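Local coordinates for protein beta-glucosidase (Saccharopolyspora erythraea D, PDB 5M6G) that probably hydrolyses terminal, non-reducing beta-D-glucosyl residues to release beta-D-glucose, as a two-domain member of glycosyl hydrolase family 3, at residues R402-Q413 against P562-V572. Numbering follows the deposited sequence.
Sequences RELARQAVRESQ and PGSEGQGVADV
Val409 presses into the backbone of 562-572 where helix 402-412 crosses helix 567-572 at -46°, the short axes 7.7 Å apart. Its CG1 lies against Gly568 CA at 3.5 Å and also meets Pro562 and Val569; CG2 touches the carbonyl oxygens of Pro562 and Glu565. A side chain at Gly568 would run into Val409 and the Arg406 carbonyl, and its absence lets the helices come this close. At the C-terminal end of helix 402-412, Gln413 CG rests on Val572 CG2, while its OE1 is hydrogen-bonded to Ser559 OG of strand 555-560; the chain runs on as strand 414-418, antiparallel to 555-560 at the edge of the mixed sheet.

Against this fully buried packing, the other flank has partly exposed arginines closing over the buried Asp571 carboxylate. Arg406, with CG anti to its own nitrogen (chi1 -174°) and the chain fully extended, grips Asp571 side-on: NE to OD2, and NH2 to OD1 at 2.8 Å, both on syn lone pairs, with the two flat groups nearly coplanar. Gln567 CG lies over one guanidinium face. Arg410 NE reaches the same OD2 from above the carboxylate plane. A methionine in place of Arg406 would probably strip Asp571 OD1 of its donor across the helices and OD2 of one of its two, leaving the carboxylate freer to turn.

Nearer the start of 402-412, Arg402 NH1 meets Glu565 OE2 at 2.8 Å, nearly along the C-O bond; this arginine also bonds the carbonyls of Gly397 and Glu461. Salt bridges thus flank the apolar crossing, Glu403 joining the Asp571 network through a weak bond to Arg410, and Asp571, shared by two guanidiniums, is likely to stay ionised.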
loop_
_atom_site.group_PDB
_atom_site.type_symbol
_atom_site.label_atom_id
_atom_site.label_comp_id
_atom_site.label_asym_id
_atom_site.label_seq_id
_atom_site.Cartn_x
_atom_site.Cartn_y
_atom_site.Cartn_z
ATOM N N ARG A 402 5.882 -14.158 9.805
ATOM C CA ARG A 402 5.173 -14.963 8.821
ATOM C C ARG A 402 3.943 -15.626 9.425
ATOM O O ARG A 402 2.942 -15.818 8.728
ATOM C CB ARG A 402 6.119 -15.995 8.207
ATOM C CG ARG A 402 7.190 -15.343 7.352
ATOM C CD ARG A 402 8.008 -16.359 6.593
ATOM N NE ARG A 402 9.161 -15.727 5.960
ATOM C CZ ARG A 402 9.160 -15.207 4.738
ATOM N NH1 ARG A 402 8.056 -15.239 4.002
ATOM N NH2 ARG A 402 10.265 -14.658 4.246
ATOM N N GLU A 403 3.983 -15.956 10.719
ATOM C CA GLU A 403 2.800 -16.497 11.382
ATOM C C GLU A 403 1.689 -15.455 11.449
ATOM O O GLU A 403 0.506 -15.775 11.259
ATOM C CB GLU A 403 3.166 -16.987 12.788
ATOM C CG GLU A 403 2.012 -17.581 13.590
ATOM C CD GLU A 403 1.269 -18.686 12.839
ATOM O OE1 GLU A 403 1.895 -19.429 12.050
ATOM O OE2 GLU A 403 0.034 -18.819 13.003
ATOM N N LEU A 404 2.051 -14.206 11.742
ATOM C CA LEU A 404 1.078 -13.119 11.718
ATOM C C LEU A 404 0.489 -12.956 10.326
ATOM O O LEU A 404 -0.721 -12.754 10.169
ATOM C CB LEU A 404 1.746 -11.819 12.173
ATOM C CG LEU A 404 0.953 -10.514 12.126
ATOM C CD1 LEU A 404 -0.225 -10.615 13.059
ATOM C CD2 LEU A 404 1.849 -9.346 12.525
ATOM N N ALA A 405 1.339 -13.034 9.301
ATOM C CA ALA A 405 0.861 -12.892 7.936
ATOM C C ALA A 405 -0.081 -14.030 7.571
ATOM O O ALA A 405 -1.128 -13.806 6.960
ATOM C CB ALA A 405 2.041 -12.850 6.973
ATOM N N ARG A 406 0.291 -15.261 7.933
ATOM C CA ARG A 406 -0.570 -16.413 7.693
ATOM C C ARG A 406 -1.931 -16.235 8.355
ATOM O O ARG A 406 -2.965 -16.632 7.795
ATOM C CB ARG A 406 0.130 -17.674 8.213
ATOM C CG ARG A 406 -0.593 -18.975 7.909
ATOM C CD ARG A 406 0.190 -20.164 8.447
ATOM N NE ARG A 406 -0.543 -21.414 8.243
ATOM C CZ ARG A 406 -0.143 -22.600 8.696
ATOM N NH1 ARG A 406 0.980 -22.695 9.384
ATOM N NH2 ARG A 406 -0.874 -23.690 8.476
ATOM N N GLN A 407 -1.954 -15.663 9.557
ATOM C CA GLN A 407 -3.233 -15.431 10.211
ATOM C C GLN A 407 -4.056 -14.414 9.426
ATOM O O GLN A 407 -5.280 -14.553 9.308
ATOM C CB GLN A 407 -3.007 -14.988 11.663
ATOM C CG GLN A 407 -4.305 -14.752 12.458
ATOM C CD GLN A 407 -5.126 -16.025 12.654
ATOM O OE1 GLN A 407 -4.588 -17.135 12.639
ATOM N NE2 GLN A 407 -6.434 -15.865 12.844
ATOM N N ALA A 408 -3.392 -13.416 8.832
ATOM C CA ALA A 408 -4.108 -12.448 8.004
ATOM C C ALA A 408 -4.612 -13.092 6.718
ATOM O O ALA A 408 -5.724 -12.796 6.265
ATOM C CB ALA A 408 -3.206 -11.252 7.690
ATOM N N VAL A 409 -3.809 -13.977 6.112
ATOM C CA VAL A 409 -4.287 -14.730 4.955
ATOM C C VAL A 409 -5.571 -15.473 5.306
ATOM O O VAL A 409 -6.587 -15.353 4.607
ATOM C CB VAL A 409 -3.202 -15.700 4.451
ATOM C CG1 VAL A 409 -3.778 -16.598 3.334
ATOM C CG2 VAL A 409 -1.973 -14.927 3.972
ATOM N N ARG A 410 -5.543 -16.239 6.403
ATOM C CA ARG A 410 -6.713 -16.995 6.853
ATOM C C ARG A 410 -7.941 -16.104 6.951
ATOM O O ARG A 410 -8.990 -16.387 6.362
ATOM C CB ARG A 410 -6.452 -17.621 8.227
ATOM C CG ARG A 410 -5.572 -18.818 8.258
ATOM C CD ARG A 410 -5.203 -19.134 9.698
ATOM N NE ARG A 410 -4.020 -19.981 9.756
ATOM C CZ ARG A 410 -3.073 -19.871 10.679
ATOM N NH1 ARG A 410 -3.166 -18.943 11.624
ATOM N NH2 ARG A 410 -2.030 -20.689 10.653
ATOM N N GLU A 411 -7.826 -15.026 7.724
ATOM C CA GLU A 411 -8.987 -14.205 8.022
ATOM C C GLU A 411 -9.458 -13.405 6.815
ATOM O O GLU A 411 -10.612 -12.970 6.794
ATOM C CB GLU A 411 -8.670 -13.278 9.203
ATOM C CG GLU A 411 -8.404 -14.042 10.505
ATOM C CD GLU A 411 -8.213 -13.127 11.712
ATOM O OE1 GLU A 411 -8.848 -12.051 11.765
ATOM O OE2 GLU A 411 -7.425 -13.493 12.611
ATOM N N SER A 412 -8.603 -13.216 5.804
ATOM C CA SER A 412 -8.991 -12.440 4.635
ATOM C C SER A 412 -9.820 -13.248 3.645
ATOM O O SER A 412 -10.492 -12.651 2.794
ATOM C CB SER A 412 -7.750 -11.883 3.931
ATOM O OG SER A 412 -6.996 -12.909 3.302
ATOM N N GLN A 413 -9.795 -14.582 3.744
ATOM C CA GLN A 413 -10.538 -15.432 2.822
ATOM C C GLN A 413 -12.040 -15.251 3.012
ATOM O O GLN A 413 -12.539 -15.275 4.140
ATOM C CB GLN A 413 -10.162 -16.900 3.036
ATOM C CG GLN A 413 -8.659 -17.162 2.996
ATOM C CD GLN A 413 -8.043 -16.756 1.672
ATOM O OE1 GLN A 413 -8.137 -17.488 0.690
ATOM N NE2 GLN A 413 -7.424 -15.578 1.635
ATOM N N PRO A 562 -2.958 -12.654 -1.190
ATOM C CA PRO A 562 -2.630 -12.990 0.206
ATOM C C PRO A 562 -1.182 -12.786 0.598
ATOM O O PRO A 562 -0.895 -12.763 1.800
ATOM C CB PRO A 562 -3.016 -14.477 0.314
ATOM C CG PRO A 562 -2.990 -14.986 -1.090
ATOM C CD PRO A 562 -3.397 -13.825 -1.968
ATOM N N GLY A 563 -0.262 -12.648 -0.350
ATOM C CA GLY A 563 1.115 -12.385 0.014
ATOM C C GLY A 563 1.985 -13.626 0.082
ATOM O O GLY A 563 1.743 -14.606 -0.626
ATOM N N SER A 564 3.007 -13.598 0.932
ATOM C CA SER A 564 3.987 -14.679 0.915
ATOM C C SER A 564 3.502 -15.956 1.591
ATOM O O SER A 564 4.037 -17.026 1.295
ATOM C CB SER A 564 5.296 -14.212 1.564
ATOM O OG SER A 564 5.056 -13.662 2.839
ATOM N N GLU A 565 2.496 -15.894 2.464
ATOM C CA GLU A 565 2.125 -17.073 3.252
ATOM C C GLU A 565 0.890 -17.755 2.654
ATOM O O GLU A 565 -0.207 -17.745 3.213
ATOM C CB GLU A 565 1.917 -16.683 4.712
ATOM C CG GLU A 565 3.117 -15.939 5.307
ATOM C CD GLU A 565 4.453 -16.589 4.945
ATOM O OE1 GLU A 565 4.600 -17.818 5.120
ATOM O OE2 GLU A 565 5.362 -15.872 4.480
ATOM N N GLY A 566 1.105 -18.398 1.502
ATOM C CA GLY A 566 0.000 -19.039 0.797
ATOM C C GLY A 566 -0.672 -20.152 1.576
ATOM O O GLY A 566 -1.828 -20.498 1.279
ATOM N N GLN A 567 0.018 -20.718 2.573
ATOM C CA GLN A 567 -0.556 -21.819 3.339
ATOM C C GLN A 567 -1.817 -21.406 4.105
ATOM O O GLN A 567 -2.630 -22.271 4.457
ATOM C CB GLN A 567 0.508 -22.394 4.285
ATOM C CG GLN A 567 0.947 -21.461 5.397
ATOM C CD GLN A 567 2.105 -20.499 5.045
ATOM O OE1 GLN A 567 2.352 -20.173 3.878
ATOM N NE2 GLN A 567 2.819 -20.047 6.081
ATOM N N GLY A 568 -2.023 -20.105 4.346
ATOM C CA GLY A 568 -3.266 -19.682 4.979
ATOM C C GLY A 568 -4.501 -19.952 4.137
ATOM O O GLY A 568 -5.605 -20.076 4.681
ATOM N N VAL A 569 -4.338 -20.061 2.818
ATOM C CA VAL A 569 -5.454 -20.434 1.958
ATOM C C VAL A 569 -5.867 -21.873 2.226
ATOM O O VAL A 569 -7.059 -22.173 2.379
ATOM C CB VAL A 569 -5.088 -20.221 0.480
ATOM C CG1 VAL A 569 -6.257 -20.634 -0.404
ATOM C CG2 VAL A 569 -4.721 -18.751 0.242
ATOM N N ALA A 570 -4.888 -22.783 2.275
ATOM C CA ALA A 570 -5.190 -24.177 2.586
ATOM C C ALA A 570 -5.789 -24.318 3.971
ATOM O O ALA A 570 -6.616 -25.205 4.194
ATOM C CB ALA A 570 -3.929 -25.036 2.476
ATOM N N ASP A 571 -5.371 -23.471 4.920
ATOM C CA ASP A 571 -5.965 -23.503 6.253
ATOM C C ASP A 571 -7.484 -23.407 6.183
ATOM O O ASP A 571 -8.198 -24.113 6.911
ATOM C CB ASP A 571 -5.409 -22.368 7.108
ATOM C CG ASP A 571 -3.957 -22.583 7.492
ATOM O OD1 ASP A 571 -3.456 -23.717 7.345
ATOM O OD2 ASP A 571 -3.318 -21.607 7.940
ATOM N N VAL A 572 -7.997 -22.550 5.301
ATOM C CA VAL A 572 -9.442 -22.388 5.169
ATOM C C VAL A 572 -10.041 -23.529 4.352
ATOM O O VAL A 572 -11.062 -24.112 4.734
ATOM C CB VAL A 572 -9.754 -21.013 4.551
ATOM C CG1 VAL A 572 -11.240 -20.859 4.285
ATOM C CG2 VAL A 572 -9.250 -19.905 5.473
#